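Local coordinates for protein oxidoreductase, zinc-binding dehydrogenase family (Myxococcus xanthus, PDB 5K1S) that acts as a medium-chain, zinc-binding reductase in the alternative de novo biosynthesis of isovaleryl coenzyme A, at residues A[54-60]-A[136-140]; A[127-131]-A[142-146]. All blocks are in the same frame, centred on the assembly; numbering follows the deposited sequence.

In the fold
From the N terminus, the chain first reaches 54-60, where strand 46-56 ends and helix 58-64 begins. It then runs through strands 80-88 and 100-103 and the four-cysteine zinc site before coming back at 136-140, so contact 1 closes a loop of 75 residues. Contact 2 closes a much shorter one, of ten residues, between 127-131 and strand 141-145. The two cross, because 136-140 lies between the segments of contact 2. They also touch: Gly-137 CA packs on Met-142 SD. Strand 141-145 pairs antiparallel with strand 46-56, so both contacts fasten the connection after the four-cysteine site to one sheet of the GroES-like domain.

Contact 1 (A[54-60]-A[136-140]); sequences CGVCYHD and GGYAQ. With ZN (zinc ion), chain F.
Cys-54 and Gly-137 bring the two backbones together, their CA atoms 5.5 Å apart where the end of strand 46-56 meets the loop leading into strand 141-145. The loop folds here into an inverse gamma turn centred on Tyr-138, closed by a weak bond from Ala-139 N to Gly-137 O, and that same carbonyl oxygen lies against Cys-54 CB. The Cys-54 sulfur reaches the edge of the Tyr-138 ring, in its plane and 4.9 Å from its centroid, because a chi1 of -178° turns SG away from the backbone N.

The Tyr-138 ring reaches past the strand end toward the helix, crossing Val-56 at about a right angle. Its OH lies 2.8 Å from Asp-60 OD2, a weak bond at best, and is hydrogen-bonded to His-343 NE2 on helix 339-347. Carboxylate and ring planes stand 82° apart. Cys-57, at the N-cap, forms a capping box with Asp-60, whose OD2 accepts from Cys-57 N at 3.1 Å, nearly straight (169°) and from above the carboxylate plane. Cys-57 SG also takes a weak capping bond from His-59 N.

That sulfur binds zinc at 2.5 Å, alongside His-79 and Cys-166. Asp-60 holds Cys-57 N and touches His-79, so it probably helps position two zinc ligands; Tyr-138 borders this second-shell carboxylate.

Contact 2 (A[127-131]-A[142-146]); sequences NRFFG and MVAPV
Phe-130 points its ring at strand 141-145 of the GroES-like domain, where the chain, having left the four-cysteine zinc site, returns to the sheet. The two segments do not pair as strands: their nearest CA atoms, those of Phe-130 and Ala-144, are 8.5 Å apart, and side chains bridge the distance. The loop is held by backbone hydrogen bonds with Met-107 (Arg-128) and Gln-105 (Phe-130), while Met-142 and Ala-144 pair with Leu-49 and Val-47 on strand 46-56.

The Phe-130 ring leaves the loop with CG anti to its carbonyl carbon (chi1 -73°), which swings it across to the strand. Met-142 meets it at about a right angle: bent at chi3 (-65°), the thioether chain turns its methyl CE onto Phe-130 CD2, 3.3 Å away and oblique to the ring. Ala-144 CB comes to the ring edge, 3.9 Å from Phe-130 CE2, and Val-143 O lies near the ring edge at 4.1 Å from that atom. Pro-145 CD approaches Phe-130 CZ obliquely. Farther along, the twice-bent Arg-128 side chain ends with NH2 3.7 Å from Pro-145 CG, a van der Waals contact at the partly exposed margin.

Phe-130 and Met-142 both touch Thr-103, so this packing joins the loop to strand 100-103 as well. With the ring cut back to an alanine, the Met-142 methyl and Ala-144 CB would probably lose their aromatic neighbour and a gap would open between loop and strand.

Apart from the arginine, the facing side chains are hydrocarbon or thioether, so van der Waals packing joins loop to strand across this interface. The side chains of Phe-130 and the zinc ligand His-79 come within about 4 Å, so this ring lies near that metal site.

Contact 1 (A[54-60]-A[136-140])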
ATOM      1  N   CYS A  54      24.253  11.500  20.612  1.00 48.08           N
ATOM      2  CA  CYS A  54      23.753  11.406  19.246  1.00 46.19           C
ATOM      3  C   CYS A  54      23.856   9.963  18.786  1.00 47.08           C
ATOM      4  O   CYS A  54      24.953   9.394  18.757  1.00 48.13           O
ATOM      5  CB  CYS A  54      24.527  12.318  18.293  1.00 44.52           C
ATOM      6  SG  CYS A  54      23.893  12.261  16.599  1.00 42.64           S
ATOM      7  N   GLY A  55      22.720   9.379  18.419  1.00 45.06           N
ATOM      8  CA  GLY A  55      22.717   8.010  17.957  1.00 45.84           C
ATOM      9  C   GLY A  55      23.402   7.865  16.612  1.00 44.48           C
ATOM     10  O   GLY A  55      23.337   8.742  15.751  1.00 42.83           O
ATOM     11  N   VAL A  56      24.074   6.732  16.439  1.00 54.72           N
ATOM     12  CA  VAL A  56      24.729   6.394  15.180  1.00 53.82           C
ATOM     13  C   VAL A  56      23.759   5.537  14.376  1.00 53.72           C
ATOM     14  O   VAL A  56      23.437   4.412  14.767  1.00 55.65           O
ATOM     15  CB  VAL A  56      26.056   5.663  15.411  1.00 55.68           C
ATOM     16  CG1 VAL A  56      26.739   5.361  14.078  1.00 54.82           C
ATOM     17  CG2 VAL A  56      26.968   6.487  16.309  1.00 56.47           C
ATOM     18  N   CYS A  57      23.290   6.075  13.256  1.00 57.40           N
ATOM     19  CA  CYS A  57      22.380   5.381  12.358  1.00 57.46           C
ATOM     20  C   CYS A  57      23.108   5.049  11.061  1.00 56.85           C
ATOM     21  O   CYS A  57      23.895   5.857  10.561  1.00 55.69           O
ATOM     22  CB  CYS A  57      21.147   6.242  12.071  1.00 56.52           C
ATOM     23  SG  CYS A  57      19.974   5.513  10.924  1.00 57.06           S
ATOM     24  N   TYR A  58      22.851   3.853  10.521  1.00 57.70           N
ATOM     25  CA  TYR A  58      23.517   3.450   9.286  1.00 57.41           C
ATOM     26  C   TYR A  58      23.304   4.476   8.182  1.00 55.89           C
ATOM     27  O   TYR A  58      24.139   4.606   7.279  1.00 55.44           O
ATOM     28  CB  TYR A  58      23.020   2.079   8.828  1.00 58.86           C
ATOM     29  CG  TYR A  58      23.730   1.574   7.593  1.00 58.82           C
ATOM     30  CD1 TYR A  58      24.960   0.938   7.687  1.00 59.77           C
ATOM     31  CD2 TYR A  58      23.176   1.743   6.331  1.00 58.20           C
ATOM     32  CE1 TYR A  58      25.616   0.479   6.562  1.00 59.88           C
ATOM     33  CE2 TYR A  58      23.825   1.287   5.199  1.00 58.38           C
ATOM     34  CZ  TYR A  58      25.044   0.655   5.321  1.00 59.10           C
ATOM     35  OH  TYR A  58      25.696   0.197   4.197  1.00 59.41           O
ATOM     36  N   HIS A  59      22.186   5.203   8.233  1.00 41.04           N
ATOM     37  CA  HIS A  59      22.000   6.364   7.370  1.00 40.54           C
ATOM     38  C   HIS A  59      23.237   7.255   7.385  1.00 40.37           C
ATOM     39  O   HIS A  59      23.640   7.792   6.347  1.00 40.28           O
ATOM     40  CB  HIS A  59      20.762   7.134   7.834  1.00 40.51           C
ATOM     41  CG  HIS A  59      20.359   8.259   6.932  1.00 40.37           C
ATOM     42  ND1 HIS A  59      19.558   8.075   5.827  1.00 40.92           N
ATOM     43  CD2 HIS A  59      20.627   9.586   6.986  1.00 40.22           C
ATOM     44  CE1 HIS A  59      19.354   9.238   5.233  1.00 40.88           C
ATOM     45  NE2 HIS A  59      19.992  10.171   5.918  1.00 40.29           N
ATOM     46  N   ASP A  60      23.860   7.413   8.559  1.00 44.46           N
ATOM     47  CA  ASP A  60      25.058   8.242   8.669  1.00 43.93           C
ATOM     48  C   ASP A  60      26.207   7.664   7.854  1.00 44.29           C
ATOM     49  O   ASP A  60      27.021   8.410   7.301  1.00 44.01           O
ATOM     50  CB  ASP A  60      25.474   8.379  10.134  1.00 44.33           C
ATOM     51  CG  ASP A  60      24.405   9.034  10.989  1.00 44.07           C
ATOM     52  OD1 ASP A  60      23.603   9.826  10.447  1.00 43.46           O
ATOM     53  OD2 ASP A  60      24.373   8.758  12.206  1.00 44.86           O
ATOM     54  N   GLY A 136      24.563  18.399  11.986  1.00 41.35           N
ATOM     55  CA  GLY A 136      24.023  17.289  12.737  1.00 41.71           C
ATOM     56  C   GLY A 136      24.454  17.291  14.191  1.00 42.90           C
ATOM     57  O   GLY A 136      24.929  18.295  14.733  1.00 43.48           O
ATOM     58  N   GLY A 137      24.288  16.135  14.830  1.00 47.81           N
ATOM     59  CA  GLY A 137      24.537  15.969  16.247  1.00 49.16           C
ATOM     60  C   GLY A 137      25.883  15.384  16.611  1.00 49.81           C
ATOM     61  O   GLY A 137      26.114  15.102  17.792  1.00 51.11           O
ATOM     62  N   TYR A 138      26.774  15.175  15.643  1.00 42.09           N
ATOM     63  CA  TYR A 138      28.137  14.746  15.947  1.00 42.93           C
ATOM     64  C   TYR A 138      28.944  15.918  16.489  1.00 43.69           C
ATOM     65  O   TYR A 138      30.018  16.236  15.968  1.00 43.72           O
ATOM     66  CB  TYR A 138      28.834  14.173  14.708  1.00 42.20           C
ATOM     67  CG  TYR A 138      28.340  12.820  14.253  1.00 41.74           C
ATOM     68  CD1 TYR A 138      27.199  12.241  14.804  1.00 41.79           C
ATOM     69  CD2 TYR A 138      29.025  12.115  13.268  1.00 41.40           C
ATOM     70  CE1 TYR A 138      26.755  11.013  14.387  1.00 41.42           C
ATOM     71  CE2 TYR A 138      28.586  10.879  12.845  1.00 41.05           C
ATOM     72  CZ  TYR A 138      27.447  10.337  13.414  1.00 41.02           C
ATOM     73  OH  TYR A 138      26.974   9.112  13.026  1.00 40.88           O
ATOM     74  N   ALA A 139      28.441  16.567  17.533  1.00 41.58           N
ATOM     75  CA  ALA A 139      29.064  17.784  18.027  1.00 42.26           C
ATOM     76  C   ALA A 139      28.512  18.098  19.408  1.00 43.49           C
ATOM     77  O   ALA A 139      27.528  17.504  19.856  1.00 43.69           O
ATOM     78  CB  ALA A 139      28.832  18.946  17.059  1.00 41.17           C
ATOM     79  N   GLN A 140      29.167  19.046  20.085  1.00 48.23           N
ATOM     80  CA  GLN A 140      28.725  19.470  21.408  1.00 49.61           C
ATOM     81  C   GLN A 140      27.462  20.318  21.349  1.00 49.17           C
ATOM     82  O   GLN A 140      26.728  20.383  22.341  1.00 50.27           O
ATOM     83  CB  GLN A 140      29.832  20.259  22.108  1.00 50.85           C
ATOM     84  CG  GLN A 140      31.086  19.453  22.388  1.00 51.82           C
ATOM     85  CD  GLN A 140      32.165  20.274  23.070  1.00 53.17           C
ATOM     86  OE1 GLN A 140      32.598  21.304  22.553  1.00 52.69           O
ATOM     87  NE2 GLN A 140      32.602  19.820  24.237  1.00 55.03           N
TER
HETATM   88 ZN    ZN F 402      18.211   7.238  11.255  1.00 70.31          ZN

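Contact 2 (A[127-131]-A[142-146])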
ATOM      1  N   ASN A 127      12.546  19.643   3.058  1.00 58.59           N
ATOM      2  CA  ASN A 127      13.028  18.276   3.234  1.00 58.72           C
ATOM      3  C   ASN A 127      14.434  18.239   3.822  1.00 57.29           C
ATOM      4  O   ASN A 127      15.160  17.260   3.625  1.00 56.50           O
ATOM      5  CB  ASN A 127      12.990  17.525   1.902  1.00 57.64           C
ATOM      6  CG  ASN A 127      13.759  18.238   0.808  1.00 55.05           C
ATOM      7  OD1 ASN A 127      14.475  19.208   1.064  1.00 54.01           O
ATOM      8  ND2 ASN A 127      13.618  17.759  -0.421  1.00 53.98           N
ATOM      9  N   ARG A 128      14.828  19.281   4.550  1.00 48.90           N
ATOM     10  CA  ARG A 128      16.159  19.326   5.140  1.00 47.30           C
ATOM     11  C   ARG A 128      16.310  18.255   6.212  1.00 48.03           C
ATOM     12  O   ARG A 128      15.439  18.088   7.071  1.00 49.76           O
ATOM     13  CB  ARG A 128      16.423  20.710   5.730  1.00 46.83           C
ATOM     14  CG  ARG A 128      16.689  21.783   4.685  1.00 45.30           C
ATOM     15  CD  ARG A 128      15.971  23.077   5.027  1.00 46.26           C
ATOM     16  NE  ARG A 128      16.190  23.469   6.416  1.00 46.89           N
ATOM     17  CZ  ARG A 128      15.483  24.398   7.051  1.00 48.23           C
ATOM     18  NH1 ARG A 128      14.501  25.037   6.427  1.00 49.16           N
ATOM     19  NH2 ARG A 128      15.755  24.686   8.316  1.00 48.55           N
ATOM     20  N   PHE A 129      17.423  17.537   6.156  1.00 34.36           N
ATOM     21  CA  PHE A 129      17.763  16.514   7.132  1.00 34.58           C
ATOM     22  C   PHE A 129      18.813  17.039   8.101  1.00 34.77           C
ATOM     23  O   PHE A 129      19.662  17.860   7.742  1.00 34.46           O
ATOM     24  CB  PHE A 129      18.295  15.256   6.440  1.00 34.02           C
ATOM     25  CG  PHE A 129      17.228  14.284   6.021  1.00 34.17           C
ATOM     26  CD1 PHE A 129      16.458  14.517   4.896  1.00 34.32           C
ATOM     27  CD2 PHE A 129      17.012  13.122   6.744  1.00 34.71           C
ATOM     28  CE1 PHE A 129      15.480  13.613   4.507  1.00 35.93           C
ATOM     29  CE2 PHE A 129      16.039  12.216   6.360  1.00 36.07           C
ATOM     30  CZ  PHE A 129      15.274  12.460   5.240  1.00 36.92           C
ATOM     31  N   PHE A 130      18.750  16.560   9.339  1.00 48.25           N
ATOM     32  CA  PHE A 130      19.827  16.814  10.283  1.00 47.07           C
ATOM     33  C   PHE A 130      21.045  15.982   9.904  1.00 45.79           C
ATOM     34  O   PHE A 130      20.933  14.795   9.588  1.00 46.19           O
ATOM     35  CB  PHE A 130      19.381  16.491  11.708  1.00 48.08           C
ATOM     36  CG  PHE A 130      18.422  17.490  12.281  1.00 49.13           C
ATOM     37  CD1 PHE A 130      17.057  17.348  12.096  1.00 50.75           C
ATOM     38  CD2 PHE A 130      18.884  18.574  13.008  1.00 48.60           C
ATOM     39  CE1 PHE A 130      16.175  18.271  12.622  1.00 51.82           C
ATOM     40  CE2 PHE A 130      18.006  19.501  13.533  1.00 49.63           C
ATOM     41  CZ  PHE A 130      16.651  19.349  13.341  1.00 51.25           C
ATOM     42  N   GLY A 131      22.215  16.614   9.925  1.00 37.24           N
ATOM     43  CA  GLY A 131      23.425  15.963   9.469  1.00 36.72           C
ATOM     44  C   GLY A 131      23.646  16.027   7.976  1.00 35.93           C
ATOM     45  O   GLY A 131      24.596  15.410   7.478  1.00 35.62           O
ATOM     46  N   MET A 142      24.270  22.231  18.500  1.00 47.36           N
ATOM     47  CA  MET A 142      23.629  22.261  17.194  1.00 46.06           C
ATOM     48  C   MET A 142      22.394  23.142  17.281  1.00 46.47           C
ATOM     49  O   MET A 142      21.724  23.190  18.317  1.00 47.65           O
ATOM     50  CB  MET A 142      23.242  20.854  16.720  1.00 45.38           C
ATOM     51  CG  MET A 142      22.137  20.199  17.536  1.00 46.21           C
ATOM     52  SD  MET A 142      21.802  18.496  17.038  1.00 45.53           S
ATOM     53  CE  MET A 142      21.178  18.741  15.377  1.00 44.06           C
ATOM     54  N   VAL A 143      22.111  23.834  16.190  1.00 38.47           N
ATOM     55  CA  VAL A 143      20.889  24.619  16.066  1.00 38.86           C
ATOM     56  C   VAL A 143      19.803  23.730  15.483  1.00 38.69           C
ATOM     57  O   VAL A 143      20.066  22.843  14.666  1.00 37.99           O
ATOM     58  CB  VAL A 143      21.127  25.878  15.208  1.00 38.48           C
ATOM     59  CG1 VAL A 143      19.806  26.513  14.778  1.00 38.76           C
ATOM     60  CG2 VAL A 143      21.954  26.883  15.989  1.00 38.89           C
ATOM     61  N   ALA A 144      18.569  23.969  15.906  1.00 44.91           N
ATOM     62  CA  ALA A 144      17.446  23.154  15.468  1.00 45.09           C
ATOM     63  C   ALA A 144      16.183  23.999  15.378  1.00 46.37           C
ATOM     64  O   ALA A 144      15.789  24.622  16.372  1.00 47.53           O
ATOM     65  CB  ALA A 144      17.225  21.986  16.430  1.00 45.94           C
ATOM     66  N   PRO A 145      15.521  24.058  14.222  1.00 44.81           N
ATOM     67  CA  PRO A 145      14.194  24.680  14.182  1.00 46.67           C
ATOM     68  C   PRO A 145      13.258  23.960  15.141  1.00 47.96           C
ATOM     69  O   PRO A 145      13.281  22.734  15.253  1.00 47.86           O
ATOM     70  CB  PRO A 145      13.758  24.505  12.721  1.00 47.12           C
ATOM     71  CG  PRO A 145      15.021  24.284  11.961  1.00 45.23           C
ATOM     72  CD  PRO A 145      15.941  23.571  12.896  1.00 44.01           C
ATOM     73  N   VAL A 146      12.436  24.735  15.851  1.00 42.15           N
ATOM     74  CA  VAL A 146      11.548  24.128  16.837  1.00 43.13           C
ATOM     75  C   VAL A 146      10.663  23.077  16.185  1.00 42.94           C
ATOM     76  O   VAL A 146      10.234  22.120  16.841  1.00 43.41           O
ATOM     77  CB  VAL A 146      10.714  25.210  17.555  1.00 44.31           C
ATOM     78  CG1 VAL A 146      11.628  26.134  18.355  1.00 44.59           C
ATOM     79  CG2 VAL A 146       9.876  26.002  16.558  1.00 44.30           C
TER